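Local coordinates for protein Hen1 (Anabaena variabilis, PDB 3JWH) that methylates the 2'-oxygen of the 3'-terminal nucleotide of RNA, probably using S-adenosyl-L-methionine as methyl donor, at residues A[110-115]-A[136-141]; A[140-145]-A[166-171]. All coordinates share one frame; numbering follows the deposited sequence.

Interactions 1 and 2 both use strand 135-141 and share T140 and P141, with centres 11 Å apart. Interaction 1 is buried, about 7 Å from the centre of the chain; it joins the strand to the cofactor-binding loop before helix 117-131 through acid-to-threonine hydrogen bonds and a small apolar patch. Interaction 2, about 16 Å from that centre and only partly buried, starts where the strand ends: an ion pair and a backbone hydrogen bond join two helix starts, each with its own N-cap, while a CH-pi contact ties the strand end to helix 168-181. They also touch by packing: I112 CD1 lies 3.7 Å from F171 CE1 and as far from W166 CZ3.

Interaction 1 of 2, residues A[110-115]-A[136-141]; sequences EVIEHL and VIVTTP. With SAH (S-adenosyl-L-homocysteine), chain C.
In the S-adenosyl-L-homocysteine pocket, pocket residue E110 turns its carboxylate back onto the strand end at T139 and P141. Its chain bends at chi2 (-60°), which brings OE2 to the T139 hydroxyl: OG1 donates to OE2 at 2.6 Å, on the lone pair anti to the other oxygen. The backbone joins in, E110 N giving a 3.0 Å bond to T139 O. Meanwhile OE1 lies against the proline ring, 3.0 Å from P141 CG. R17 of helix 13-27 makes a salt bridge to OE2, a second partner for the same oxygen. An alanine in place of E110 would probably leave the T139 hydroxyl and R17 without their shared acceptor and open a gap beside the P141 ring.

This is the Rossmann-like methyltransferase fold: the loop follows strand 105-109 and lies over the C-terminal end of its parallel neighbour, 135-141. Water 1 bridges the two, accepting from V111 N and donating to T139 O. Further along, T140 OG1 donates to E113 OE1 at 2.9 Å, meeting it from above the carboxylate, 64° out of its plane. I112 crosses T140 at roughly a right angle, its CD1 3.6 Å from T140 CB, and continues onto V138 CG1 at 4.0 Å. On the cofactor side, H114 CD2 lies 3.7 Å from C5' of S-adenosyl-L-homocysteine.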
ATOM      1  N   GLU A 110       1.225  -3.257  -4.440  1.00 22.76           N
ATOM      2  CA  GLU A 110       1.991  -3.924  -5.480  1.00 27.57           C
ATOM      3  C   GLU A 110       3.478  -3.626  -5.288  1.00 29.25           C
ATOM      4  O   GLU A 110       4.184  -3.239  -6.228  1.00 29.48           O
ATOM      5  CB  GLU A 110       1.526  -3.445  -6.860  1.00 28.23           C
ATOM      6  CG  GLU A 110      -0.007  -3.505  -7.053  1.00 33.73           C
ATOM      7  CD  GLU A 110      -0.598  -4.919  -6.900  1.00 34.86           C
ATOM      8  OE1 GLU A 110      -0.278  -5.808  -7.722  1.00 39.64           O
ATOM      9  OE2 GLU A 110      -1.386  -5.140  -5.959  1.00 36.64           O
ATOM     10  N   VAL A 111       3.948  -3.811  -4.058  1.00 28.59           N
ATOM     11  CA  VAL A 111       5.341  -3.563  -3.735  1.00 28.62           C
ATOM     12  C   VAL A 111       6.098  -4.805  -3.293  1.00 28.25           C
ATOM     13  O   VAL A 111       7.205  -5.037  -3.762  1.00 28.19           O
ATOM     14  CB  VAL A 111       5.482  -2.481  -2.623  1.00 27.19           C
ATOM     15  CG1 VAL A 111       6.909  -2.426  -2.111  1.00 29.57           C
ATOM     16  CG2 VAL A 111       5.108  -1.122  -3.171  1.00 28.16           C
ATOM     17  N   ILE A 112       5.507  -5.606  -2.404  1.00 29.71           N
ATOM     18  CA  ILE A 112       6.190  -6.795  -1.874  1.00 31.91           C
ATOM     19  C   ILE A 112       6.785  -7.779  -2.877  1.00 32.71           C
ATOM     20  O   ILE A 112       7.854  -8.342  -2.641  1.00 33.89           O
ATOM     21  CB  ILE A 112       5.284  -7.602  -0.887  1.00 31.98           C
ATOM     22  CG1 ILE A 112       3.985  -8.035  -1.571  1.00 33.32           C
ATOM     23  CG2 ILE A 112       4.981  -6.765   0.338  1.00 31.14           C
ATOM     24  CD1 ILE A 112       3.105  -8.901  -0.692  1.00 30.95           C
ATOM     25  N   GLU A 113       6.106  -7.988  -3.991  1.00 34.21           N
ATOM     26  CA  GLU A 113       6.596  -8.914  -5.004  1.00 33.91           C
ATOM     27  C   GLU A 113       7.972  -8.518  -5.557  1.00 34.72           C
ATOM     28  O   GLU A 113       8.744  -9.384  -5.973  1.00 34.69           O
ATOM     29  CB  GLU A 113       5.584  -9.009  -6.152  1.00 32.52           C
ATOM     30  CG  GLU A 113       5.208  -7.661  -6.743  1.00 36.67           C
ATOM     31  CD  GLU A 113       3.885  -7.115  -6.215  1.00 38.53           C
ATOM     32  OE1 GLU A 113       3.633  -7.177  -4.983  1.00 32.41           O
ATOM     33  OE2 GLU A 113       3.098  -6.608  -7.050  1.00 39.74           O
ATOM     34  N   HIS A 114       8.283  -7.225  -5.558  1.00 34.55           N
ATOM     35  CA  HIS A 114       9.565  -6.760  -6.085  1.00 37.44           C
ATOM     36  C   HIS A 114      10.657  -6.638  -5.020  1.00 38.84           C
ATOM     37  O   HIS A 114      11.630  -5.913  -5.207  1.00 40.77           O
ATOM     38  CB  HIS A 114       9.410  -5.401  -6.786  1.00 38.92           C
ATOM     39  CG  HIS A 114       8.198  -5.293  -7.660  1.00 41.29           C
ATOM     40  ND1 HIS A 114       7.932  -6.174  -8.686  1.00 41.71           N
ATOM     41  CD2 HIS A 114       7.182  -4.397  -7.662  1.00 41.97           C
ATOM     42  CE1 HIS A 114       6.806  -5.826  -9.283  1.00 43.73           C
ATOM     43  NE2 HIS A 114       6.330  -4.750  -8.681  1.00 43.87           N
ATOM     44  N   LEU A 115      10.498  -7.322  -3.898  1.00 39.28           N
ATOM     45  CA  LEU A 115      11.513  -7.271  -2.847  1.00 39.62           C
ATOM     46  C   LEU A 115      12.115  -8.654  -2.672  1.00 40.08           C
ATOM     47  O   LEU A 115      11.389  -9.645  -2.636  1.00 39.61           O
ATOM     48  CB  LEU A 115      10.900  -6.828  -1.517  1.00 38.35           C
ATOM     49  CG  LEU A 115      10.420  -5.386  -1.369  1.00 38.71           C
ATOM     50  CD1 LEU A 115       9.806  -5.203   0.007  1.00 36.67           C
ATOM     51  CD2 LEU A 115      11.581  -4.426  -1.567  1.00 38.37           C
ATOM     52  N   VAL A 136      -2.311  -0.854   8.193  1.00 12.47           N
ATOM     53  CA  VAL A 136      -1.380  -1.154   7.099  1.00 12.34           C
ATOM     54  C   VAL A 136      -2.126  -1.918   5.993  1.00 13.72           C
ATOM     55  O   VAL A 136      -2.643  -3.006   6.231  1.00 15.09           O
ATOM     56  CB  VAL A 136      -0.200  -2.051   7.518  1.00 10.21           C
ATOM     57  CG1 VAL A 136       0.757  -2.167   6.361  1.00  8.37           C
ATOM     58  CG2 VAL A 136       0.502  -1.490   8.750  1.00 13.48           C
ATOM     59  N   ILE A 137      -2.169  -1.365   4.789  1.00 14.79           N
ATOM     60  CA  ILE A 137      -2.831  -2.048   3.690  1.00 16.53           C
ATOM     61  C   ILE A 137      -1.793  -2.497   2.672  1.00 16.30           C
ATOM     62  O   ILE A 137      -1.014  -1.694   2.174  1.00 18.24           O
ATOM     63  CB  ILE A 137      -3.906  -1.138   3.033  1.00 16.79           C
ATOM     64  CG1 ILE A 137      -5.012  -0.873   4.046  1.00 13.35           C
ATOM     65  CG2 ILE A 137      -4.495  -1.823   1.771  1.00 13.13           C
ATOM     66  CD1 ILE A 137      -5.484   0.578   4.104  1.00 15.95           C
ATOM     67  N   VAL A 138      -1.776  -3.803   2.407  1.00 16.45           N
ATOM     68  CA  VAL A 138      -0.852  -4.433   1.463  1.00 17.38           C
ATOM     69  C   VAL A 138      -1.601  -5.215   0.363  1.00 20.02           C
ATOM     70  O   VAL A 138      -2.459  -6.042   0.664  1.00 17.91           O
ATOM     71  CB  VAL A 138       0.056  -5.445   2.192  1.00 18.26           C
ATOM     72  CG1 VAL A 138       1.035  -6.093   1.191  1.00 17.19           C
ATOM     73  CG2 VAL A 138       0.786  -4.761   3.338  1.00 12.01           C
ATOM     74  N   THR A 139      -1.290  -4.962  -0.906  1.00 20.85           N
ATOM     75  CA  THR A 139      -1.942  -5.717  -1.972  1.00 22.00           C
ATOM     76  C   THR A 139      -0.862  -6.312  -2.839  1.00 24.90           C
ATOM     77  O   THR A 139       0.195  -5.719  -3.029  1.00 25.72           O
ATOM     78  CB  THR A 139      -2.834  -4.850  -2.891  1.00 19.10           C
ATOM     79  OG1 THR A 139      -2.008  -4.041  -3.724  1.00 20.46           O
ATOM     80  CG2 THR A 139      -3.727  -3.962  -2.099  1.00 17.71           C
ATOM     81  N   THR A 140      -1.120  -7.495  -3.372  1.00 27.24           N
ATOM     82  CA  THR A 140      -0.148  -8.139  -4.239  1.00 27.15           C
ATOM     83  C   THR A 140      -0.913  -8.963  -5.276  1.00 29.47           C
ATOM     84  O   THR A 140      -2.063  -9.343  -5.051  1.00 32.03           O
ATOM     85  CB  THR A 140       0.801  -9.025  -3.424  1.00 25.93           C
ATOM     86  OG1 THR A 140       1.950  -9.349  -4.219  1.00 23.42           O
ATOM     87  CG2 THR A 140       0.088 -10.300  -2.953  1.00 20.60           C
ATOM     88  N   PRO A 141      -0.297  -9.230  -6.431  1.00 31.01           N
ATOM     89  CA  PRO A 141      -1.012 -10.015  -7.446  1.00 32.90           C
ATOM     90  C   PRO A 141      -1.161 -11.501  -7.080  1.00 33.17           C
ATOM     91  O   PRO A 141      -0.235 -12.112  -6.545  1.00 33.40           O
ATOM     92  CB  PRO A 141      -0.159  -9.818  -8.708  1.00 31.53           C
ATOM     93  CG  PRO A 141       0.622  -8.537  -8.440  1.00 33.09           C
ATOM     94  CD  PRO A 141       0.960  -8.685  -6.970  1.00 30.89           C
TER
HETATM   95  N   SAH C   1       2.355   1.430  -5.915  1.00 50.52           N
HETATM   96  CA  SAH C   1       2.483   1.950  -7.285  1.00 51.85           C
HETATM   97  CB  SAH C   1       3.284   0.959  -8.132  1.00 49.42           C
HETATM   98  CG  SAH C   1       4.655   0.708  -7.504  1.00 47.36           C
HETATM   99  SD  SAH C   1       5.678  -0.518  -8.402  1.00 44.38           S
HETATM  100  C   SAH C   1       1.094   2.118  -7.904  1.00 53.04           C
HETATM  101  O   SAH C   1       0.667   1.161  -8.584  1.00 52.89           O
HETATM  102  OXT SAH C   1       0.497   3.195  -7.683  1.00 55.73           O
HETATM  103  C5' SAH C   1       6.937  -0.776  -7.101  1.00 39.44           C
HETATM  104  C4' SAH C   1       7.423   0.557  -6.527  1.00 35.87           C
HETATM  105  O4' SAH C   1       8.201   0.294  -5.347  1.00 35.05           O
HETATM  106  C3' SAH C   1       8.343   1.263  -7.527  1.00 34.27           C
HETATM  107  O3' SAH C   1       8.148   2.678  -7.455  1.00 31.98           O
HETATM  108  C2' SAH C   1       9.723   0.885  -6.989  1.00 33.32           C
HETATM  109  O2' SAH C   1      10.669   1.885  -7.377  1.00 30.95           O
HETATM  110  C1' SAH C   1       9.432   1.016  -5.495  1.00 32.76           C
HETATM  111  N9  SAH C   1      10.472   0.369  -4.666  1.00 35.85           N
HETATM  112  C8  SAH C   1      10.980  -0.845  -4.863  1.00 35.19           C
HETATM  113  N7  SAH C   1      11.866  -1.117  -3.909  1.00 33.88           N
HETATM  114  C5  SAH C   1      11.926  -0.068  -3.095  1.00 34.24           C
HETATM  115  C6  SAH C   1      12.652   0.232  -1.954  1.00 31.94           C
HETATM  116  N6  SAH C   1      13.527  -0.645  -1.462  1.00 32.80           N
HETATM  117  N1  SAH C   1      12.472   1.414  -1.361  1.00 32.66           N
HETATM  118  C2  SAH C   1      11.613   2.299  -1.850  1.00 35.12           C
HETATM  119  N3  SAH C   1      10.907   2.049  -2.935  1.00 30.57           N
HETATM  120  C4  SAH C   1      11.036   0.883  -3.580  1.00 32.87           C
HETATM  121  O   HOH W   1       2.765  -4.992  -1.931  1.00 19.83           O

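Interaction 2 of 2, residues A[140-145]-A[166-171]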
ATOM      1  N   THR A 140      -1.120  -7.495  -3.372  1.00 27.24           N
ATOM      2  CA  THR A 140      -0.148  -8.139  -4.239  1.00 27.15           C
ATOM      3  C   THR A 140      -0.913  -8.963  -5.276  1.00 29.47           C
ATOM      4  O   THR A 140      -2.063  -9.343  -5.051  1.00 32.03           O
ATOM      5  CB  THR A 140       0.801  -9.025  -3.424  1.00 25.93           C
ATOM      6  OG1 THR A 140       1.950  -9.349  -4.219  1.00 23.42           O
ATOM      7  CG2 THR A 140       0.088 -10.300  -2.953  1.00 20.60           C
ATOM      8  N   PRO A 141      -0.297  -9.230  -6.431  1.00 31.01           N
ATOM      9  CA  PRO A 141      -1.012 -10.015  -7.446  1.00 32.90           C
ATOM     10  C   PRO A 141      -1.161 -11.501  -7.080  1.00 33.17           C
ATOM     11  O   PRO A 141      -0.235 -12.112  -6.545  1.00 33.40           O
ATOM     12  CB  PRO A 141      -0.159  -9.818  -8.708  1.00 31.53           C
ATOM     13  CG  PRO A 141       0.622  -8.537  -8.440  1.00 33.09           C
ATOM     14  CD  PRO A 141       0.960  -8.685  -6.970  1.00 30.89           C
ATOM     15  N   ASN A 142      -2.335 -12.060  -7.369  1.00 33.44           N
ATOM     16  CA  ASN A 142      -2.641 -13.482  -7.132  1.00 33.79           C
ATOM     17  C   ASN A 142      -2.122 -14.248  -8.352  1.00 35.46           C
ATOM     18  O   ASN A 142      -2.807 -14.325  -9.368  1.00 34.13           O
ATOM     19  CB  ASN A 142      -4.163 -13.663  -7.023  1.00 34.57           C
ATOM     20  CG  ASN A 142      -4.592 -15.126  -6.879  1.00 33.35           C
ATOM     21  OD1 ASN A 142      -3.817 -16.042  -7.112  1.00 31.54           O
ATOM     22  ND2 ASN A 142      -5.849 -15.331  -6.510  1.00 31.46           N
ATOM     23  N   ILE A 143      -0.918 -14.803  -8.262  1.00 36.47           N
ATOM     24  CA  ILE A 143      -0.330 -15.541  -9.383  1.00 39.97           C
ATOM     25  C   ILE A 143      -1.129 -16.774  -9.807  1.00 42.78           C
ATOM     26  O   ILE A 143      -0.811 -17.414 -10.806  1.00 42.38           O
ATOM     27  CB  ILE A 143       1.097 -16.014  -9.066  1.00 39.40           C
ATOM     28  CG1 ILE A 143       1.799 -16.447 -10.356  1.00 39.79           C
ATOM     29  CG2 ILE A 143       1.045 -17.183  -8.102  1.00 39.29           C
ATOM     30  CD1 ILE A 143       3.240 -16.869 -10.171  1.00 39.20           C
ATOM     31  N   GLU A 144      -2.151 -17.126  -9.040  1.00 46.51           N
ATOM     32  CA  GLU A 144      -2.974 -18.282  -9.384  1.00 49.93           C
ATOM     33  C   GLU A 144      -4.064 -17.872 -10.369  1.00 50.06           C
ATOM     34  O   GLU A 144      -4.779 -18.712 -10.920  1.00 51.40           O
ATOM     35  CB  GLU A 144      -3.616 -18.876  -8.126  1.00 51.96           C
ATOM     36  CG  GLU A 144      -2.667 -19.701  -7.266  1.00 56.20           C
ATOM     37  CD  GLU A 144      -3.320 -20.176  -5.980  1.00 58.18           C
ATOM     38  OE1 GLU A 144      -3.533 -19.342  -5.073  1.00 58.75           O
ATOM     39  OE2 GLU A 144      -3.631 -21.384  -5.881  1.00 59.86           O
ATOM     40  N   TYR A 145      -4.183 -16.570 -10.586  1.00 49.53           N
ATOM     41  CA  TYR A 145      -5.178 -16.032 -11.501  1.00 49.20           C
ATOM     42  C   TYR A 145      -4.487 -15.691 -12.810  1.00 50.65           C
ATOM     43  O   TYR A 145      -5.058 -15.842 -13.888  1.00 50.38           O
ATOM     44  CB  TYR A 145      -5.789 -14.775 -10.903  1.00 47.26           C
ATOM     45  CG  TYR A 145      -7.083 -14.324 -11.533  1.00 47.82           C
ATOM     46  CD1 TYR A 145      -8.299 -14.583 -10.909  1.00 47.88           C
ATOM     47  CD2 TYR A 145      -7.089 -13.558 -12.702  1.00 47.75           C
ATOM     48  CE1 TYR A 145      -9.497 -14.076 -11.418  1.00 49.20           C
ATOM     49  CE2 TYR A 145      -8.284 -13.047 -13.222  1.00 48.61           C
ATOM     50  CZ  TYR A 145      -9.484 -13.306 -12.569  1.00 49.33           C
ATOM     51  OH  TYR A 145     -10.666 -12.770 -13.038  1.00 49.83           O
ATOM     52  N   TRP A 166       3.061 -13.898  -6.079  1.00 45.13           N
ATOM     53  CA  TRP A 166       2.779 -14.822  -4.981  1.00 42.22           C
ATOM     54  C   TRP A 166       1.452 -15.571  -5.116  1.00 39.93           C
ATOM     55  O   TRP A 166       0.510 -15.081  -5.727  1.00 37.68           O
ATOM     56  CB  TRP A 166       2.764 -14.057  -3.649  1.00 40.29           C
ATOM     57  CG  TRP A 166       4.075 -13.447  -3.245  1.00 40.33           C
ATOM     58  CD1 TRP A 166       5.181 -13.261  -4.029  1.00 40.89           C
ATOM     59  CD2 TRP A 166       4.405 -12.919  -1.954  1.00 38.42           C
ATOM     60  NE1 TRP A 166       6.181 -12.652  -3.304  1.00 40.43           N
ATOM     61  CE2 TRP A 166       5.732 -12.429  -2.028  1.00 39.31           C
ATOM     62  CE3 TRP A 166       3.710 -12.809  -0.743  1.00 36.59           C
ATOM     63  CZ2 TRP A 166       6.376 -11.838  -0.936  1.00 38.28           C
ATOM     64  CZ3 TRP A 166       4.353 -12.221   0.347  1.00 36.75           C
ATOM     65  CH2 TRP A 166       5.673 -11.744   0.239  1.00 37.27           C
ATOM     66  N   THR A 167       1.385 -16.758  -4.519  1.00 39.48           N
ATOM     67  CA  THR A 167       0.169 -17.566  -4.530  1.00 37.75           C
ATOM     68  C   THR A 167      -0.673 -17.100  -3.346  1.00 37.18           C
ATOM     69  O   THR A 167      -0.164 -16.408  -2.468  1.00 36.48           O
ATOM     70  CB  THR A 167       0.483 -19.071  -4.358  1.00 39.47           C
ATOM     71  OG1 THR A 167       1.194 -19.275  -3.128  1.00 37.93           O
ATOM     72  CG2 THR A 167       1.324 -19.581  -5.523  1.00 37.38           C
ATOM     73  N   ARG A 168      -1.952 -17.464  -3.317  1.00 35.45           N
ATOM     74  CA  ARG A 168      -2.814 -17.053  -2.216  1.00 36.28           C
ATOM     75  C   ARG A 168      -2.301 -17.611  -0.896  1.00 38.27           C
ATOM     76  O   ARG A 168      -2.448 -16.991   0.165  1.00 37.40           O
ATOM     77  CB  ARG A 168      -4.238 -17.543  -2.439  1.00 36.03           C
ATOM     78  CG  ARG A 168      -4.981 -16.844  -3.557  1.00 36.60           C
ATOM     79  CD  ARG A 168      -6.247 -17.614  -3.884  1.00 36.76           C
ATOM     80  NE  ARG A 168      -5.930 -18.943  -4.399  1.00 37.66           N
ATOM     81  CZ  ARG A 168      -6.829 -19.898  -4.636  1.00 39.22           C
ATOM     82  NH1 ARG A 168      -8.121 -19.678  -4.401  1.00 35.57           N
ATOM     83  NH2 ARG A 168      -6.433 -21.073  -5.117  1.00 36.63           N
ATOM     84  N   SER A 169      -1.703 -18.793  -0.974  1.00 38.08           N
ATOM     85  CA  SER A 169      -1.167 -19.465   0.197  1.00 38.10           C
ATOM     86  C   SER A 169       0.058 -18.722   0.709  1.00 37.73           C
ATOM     87  O   SER A 169       0.152 -18.407   1.892  1.00 38.59           O
ATOM     88  CB  SER A 169      -0.791 -20.906  -0.159  1.00 38.57           C
ATOM     89  OG  SER A 169      -0.226 -21.575   0.956  1.00 41.79           O
ATOM     90  N   GLN A 170       0.994 -18.444  -0.193  1.00 35.87           N
ATOM     91  CA  GLN A 170       2.207 -17.736   0.167  1.00 35.11           C
ATOM     92  C   GLN A 170       1.905 -16.383   0.808  1.00 34.58           C
ATOM     93  O   GLN A 170       2.457 -16.056   1.861  1.00 35.17           O
ATOM     94  CB  GLN A 170       3.089 -17.561  -1.070  1.00 35.52           C
ATOM     95  CG  GLN A 170       3.763 -18.865  -1.485  1.00 36.58           C
ATOM     96  CD  GLN A 170       4.485 -18.785  -2.819  1.00 39.06           C
ATOM     97  OE1 GLN A 170       5.202 -19.719  -3.200  1.00 41.47           O
ATOM     98  NE2 GLN A 170       4.300 -17.682  -3.540  1.00 36.24           N
ATOM     99  N   PHE A 171       1.020 -15.614   0.183  1.00 32.21           N
ATOM    100  CA  PHE A 171       0.637 -14.305   0.687  1.00 29.95           C
ATOM    101  C   PHE A 171       0.007 -14.386   2.072  1.00 31.58           C
ATOM    102  O   PHE A 171       0.354 -13.611   2.969  1.00 30.38           O
ATOM    103  CB  PHE A 171      -0.365 -13.638  -0.253  1.00 27.45           C
ATOM    104  CG  PHE A 171      -0.750 -12.245   0.164  1.00 22.55           C
ATOM    105  CD1 PHE A 171       0.217 -11.240   0.264  1.00 19.00           C
ATOM    106  CD2 PHE A 171      -2.069 -11.936   0.459  1.00 22.17           C
ATOM    107  CE1 PHE A 171      -0.138  -9.950   0.650  1.00 18.26           C
ATOM    108  CE2 PHE A 171      -2.437 -10.645   0.846  1.00 20.70           C
ATOM    109  CZ  PHE A 171      -1.467  -9.650   0.940  1.00 19.85           C
TER
HETATM  110  O   HOH W   2       2.250 -11.231  -6.024  1.00 37.25           O
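One face of the F171 ring takes the methyl of T140, while the edge of the same ring meets W166 CE3 in its plane. T140 CG2 sits 3.8 Å from the ring centroid and 28° off the normal, a CH-pi contact offset toward the CD1 rim. The third flat group, the R168 guanidinium, has E144 OE1 at its edge.

R168 grips the carboxylate side-on: NE donates to E144 OE1 at a short 2.5 Å and NH2 to OE2 at 2.9 Å. Both oxygens lie close to the guanidinium plane, yet the two planes are turned 58° apart, which puts the nitrogens above the carboxylate plane. OE1 also accepts from the backbone R168 N at 3.0 Å, reached from the opposite face to NE. E144 is extended beyond CG, which carries its carboxylate across to the first turn of helix 168-181.

Each helix start has its own N-cap. N142 OD1 accepts from E144 N at 2.8 Å, and T167 OG1 from Q170 N at 3.1 Å. The N142 amide crosses the R168 chain obliquely, ND2 being 3.4 Å from R168 CG, and that nitrogen donates to the carbonyls of S200 and V198. I143 N donates to W166 O at 2.9 Å. Water 2 gives to T140 OG1 and P141 O and accepts from W166 N, linking the strand end to the W166 backbone; the T140 hydroxyl is also bonded to E113.

E144 thus brings a carboxylate both to a guanidinium and to a backbone N-H in the first turn of helix 168-181, where the helix dipole would be expected to stabilise its negative charge.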